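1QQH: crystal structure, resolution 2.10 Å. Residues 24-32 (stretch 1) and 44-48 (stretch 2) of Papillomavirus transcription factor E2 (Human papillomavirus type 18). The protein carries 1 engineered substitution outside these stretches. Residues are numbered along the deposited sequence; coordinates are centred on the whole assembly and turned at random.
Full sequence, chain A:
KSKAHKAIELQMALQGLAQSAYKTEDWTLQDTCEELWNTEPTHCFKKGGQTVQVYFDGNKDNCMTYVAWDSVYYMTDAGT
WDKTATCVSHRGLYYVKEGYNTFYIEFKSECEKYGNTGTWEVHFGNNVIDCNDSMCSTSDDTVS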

# COMPACT_ATOMS: atom_id res chain seq x y z
N THR A 24 -4.84 9.48 -4.30
CA THR A 24 -3.81 10.04 -5.17
C THR A 24 -2.52 10.39 -4.43
O THR A 24 -1.47 10.57 -5.04
CB THR A 24 -4.31 11.33 -5.88
OG1 THR A 24 -5.40 11.00 -6.75
CG2 THR A 24 -3.19 11.98 -6.70
N GLU A 25 -2.60 10.51 -3.11
CA GLU A 25 -1.41 10.86 -2.34
C GLU A 25 -0.42 9.71 -2.35
O GLU A 25 -0.76 8.59 -2.73
CB GLU A 25 -1.76 11.18 -0.88
CG GLU A 25 -2.72 12.33 -0.69
CD GLU A 25 -2.98 12.62 0.78
OE1 GLU A 25 -3.01 11.65 1.57
OE2 GLU A 25 -3.16 13.80 1.14
N ASP A 26 0.81 9.99 -1.94
CA ASP A 26 1.80 8.95 -1.87
C ASP A 26 1.51 8.10 -0.64
O ASP A 26 1.28 8.63 0.44
CB ASP A 26 3.21 9.53 -1.77
CG ASP A 26 3.66 10.20 -3.06
OD1 ASP A 26 3.33 9.68 -4.15
OD2 ASP A 26 4.35 11.25 -2.98
N TRP A 27 1.49 6.79 -0.83
CA TRP A 27 1.27 5.87 0.26
C TRP A 27 2.34 4.80 0.15
O TRP A 27 2.39 4.06 -0.83
CB TRP A 27 -0.11 5.22 0.17
CG TRP A 27 -1.22 6.18 0.36
CD1 TRP A 27 -1.88 6.88 -0.60
CD2 TRP A 27 -1.77 6.61 1.62
NE1 TRP A 27 -2.81 7.71 -0.03
CE2 TRP A 27 -2.76 7.57 1.33
CE3 TRP A 27 -1.52 6.27 2.95
CZ2 TRP A 27 -3.51 8.20 2.33
CZ3 TRP A 27 -2.26 6.90 3.95
CH2 TRP A 27 -3.24 7.86 3.63
N THR A 28 3.21 4.74 1.16
CA THR A 28 4.27 3.74 1.16
C THR A 28 3.72 2.45 1.74
O THR A 28 2.61 2.42 2.28
CB THR A 28 5.44 4.20 2.04
OG1 THR A 28 4.98 4.37 3.38
CG2 THR A 28 6.00 5.51 1.52
N LEU A 29 4.48 1.37 1.59
CA LEU A 29 4.08 0.08 2.13
C LEU A 29 4.00 0.23 3.65
O LEU A 29 3.11 -0.31 4.29
CB LEU A 29 5.10 -0.98 1.75
CG LEU A 29 5.12 -1.22 0.24
CD1 LEU A 29 6.32 -2.06 -0.18
CD2 LEU A 29 3.81 -1.88 -0.16
N GLN A 30 4.93 0.99 4.20
CA GLN A 30 4.97 1.24 5.64
C GLN A 30 3.68 1.91 6.12
O GLN A 30 3.09 1.49 7.12
CB GLN A 30 6.19 2.11 5.99
CG GLN A 30 6.25 2.57 7.44
CD GLN A 30 7.52 3.33 7.77
OE1 GLN A 30 8.60 2.74 7.95
NE2 GLN A 30 7.41 4.66 7.86
N ASP A 31 3.25 2.95 5.41
CA ASP A 31 2.03 3.68 5.76
C ASP A 31 0.81 2.79 5.86
O ASP A 31 -0.10 3.05 6.63
CB ASP A 31 1.69 4.75 4.71
CG ASP A 31 2.69 5.88 4.68
OD1 ASP A 31 3.29 6.19 5.73
OD2 ASP A 31 2.84 6.49 3.60
N THR A 32 0.80 1.72 5.07
CA THR A 32 -0.35 0.82 5.05
C THR A 32 -0.18 -0.51 5.77
O THR A 32 -1.08 -1.35 5.70
CB THR A 32 -0.77 0.52 3.60
OG1 THR A 32 0.32 -0.11 2.90
CG2 THR A 32 -1.14 1.80 2.87
N CYS A 44 -6.96 4.23 12.21
CA CYS A 44 -6.67 5.41 11.40
C CYS A 44 -5.39 5.19 10.60
O CYS A 44 -4.61 4.29 10.90
CB CYS A 44 -6.42 6.63 12.28
SG CYS A 44 -7.80 7.24 13.24
N PHE A 45 -5.19 6.00 9.57
CA PHE A 45 -3.96 5.93 8.82
C PHE A 45 -3.27 7.23 9.22
O PHE A 45 -3.93 8.20 9.59
CB PHE A 45 -4.21 5.87 7.30
CG PHE A 45 -4.75 4.54 6.83
CD1 PHE A 45 -6.08 4.40 6.45
CD2 PHE A 45 -3.93 3.42 6.83
CE1 PHE A 45 -6.60 3.15 6.09
CE2 PHE A 45 -4.44 2.17 6.47
CZ PHE A 45 -5.77 2.04 6.11
N LYS A 46 -1.96 7.25 9.20
CA LYS A 46 -1.25 8.46 9.57
C LYS A 46 0.10 8.54 8.89
O LYS A 46 0.74 7.52 8.62
CB LYS A 46 -1.09 8.53 11.10
CG LYS A 46 -0.62 7.24 11.77
CD LYS A 46 -1.79 6.35 12.15
CE LYS A 46 -1.33 5.19 13.02
NZ LYS A 46 -2.46 4.26 13.32
N LYS A 47 0.51 9.76 8.58
CA LYS A 47 1.76 9.99 7.91
C LYS A 47 2.39 11.24 8.49
O LYS A 47 1.71 12.06 9.10
CB LYS A 47 1.53 10.18 6.41
CG LYS A 47 0.92 8.97 5.73
CD LYS A 47 0.86 9.14 4.21
CE LYS A 47 -0.21 10.14 3.79
NZ LYS A 47 -0.35 10.15 2.31
N GLY A 48 3.70 11.36 8.30
CA GLY A 48 4.41 12.52 8.79
C GLY A 48 4.62 12.53 10.28
O GLY A 48 4.27 13.49 10.96
O HOH W 1 3.29 6.64 8.37
O HOH W 2 -0.79 5.42 7.59

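The ammonium group of K47 is held from three directions at once: by a carboxylate, by a backbone carbonyl and by the face of an aromatic ring. NZ of K47 lies 3.6 Å from the centroid of the six-membered ring of W27 and only 11° off the ring normal, which places the charge squarely over the π face and identifies a cation-π interaction. The preceding carbon follows the same path, with CE of K47 3.9 Å from that centroid and 15° off the normal, so the end of the lysine chain covers the ring with a CH-π contact as well as its charge.

The two polar partners of the ammonium are close and distinct. NZ of K47 donates to OE1 of E25 at 3.1 Å, a hydrogen bond that is also a salt bridge, and to the backbone O of D26 at 2.9 Å. E25 supplies a countercharge, and the carbonyl of D26 accepts a second hydrogen bond. The chi angles of K47 (m, t, m, t) describe a chain bent at chi1 and chi3 but extended at chi2 and chi4, and this residue has the largest area covered by the opposing stretch, 113 Å².

Nearer its base, the same lysine passes D31: OD2 of D31 is 3.4 Å from CD of K47, a contact with the aliphatic chain and not with the ammonium. The D31 carboxylate is also fixed within its own turn. OD2 of D31 accepts from N of T28 at 3.0 Å with a nearly linear angle of 172°, and N of D31 in return donates to OG1 of T28, also at 3.0 Å, with an angle of 161°. This reciprocal pair ties D31 to T28. CA of D31 and CA of K47, 6.7 Å apart, are the closest CA-CA pair across the stretches.

Two waters join D31 to K46, whose own side chain starts away from the contact. Water 1 donates to OD1 of D31 and to O of K46, each at 2.7 Å; water 2 donates to O of D31 at 2.6 Å and accepts from N of K46 at 2.7 Å. OD1 of D31 and O of K46, 4.1 Å apart, are both acceptors and cannot bond to each other directly; water 1 donates to each.

F45 adds the apolar component. Its CB packs 4.0 Å from CZ3 of W27, approaching that ring obliquely, while O of D31 lies 3.9 Å from CD2 of F45, at the ring edge and near its plane.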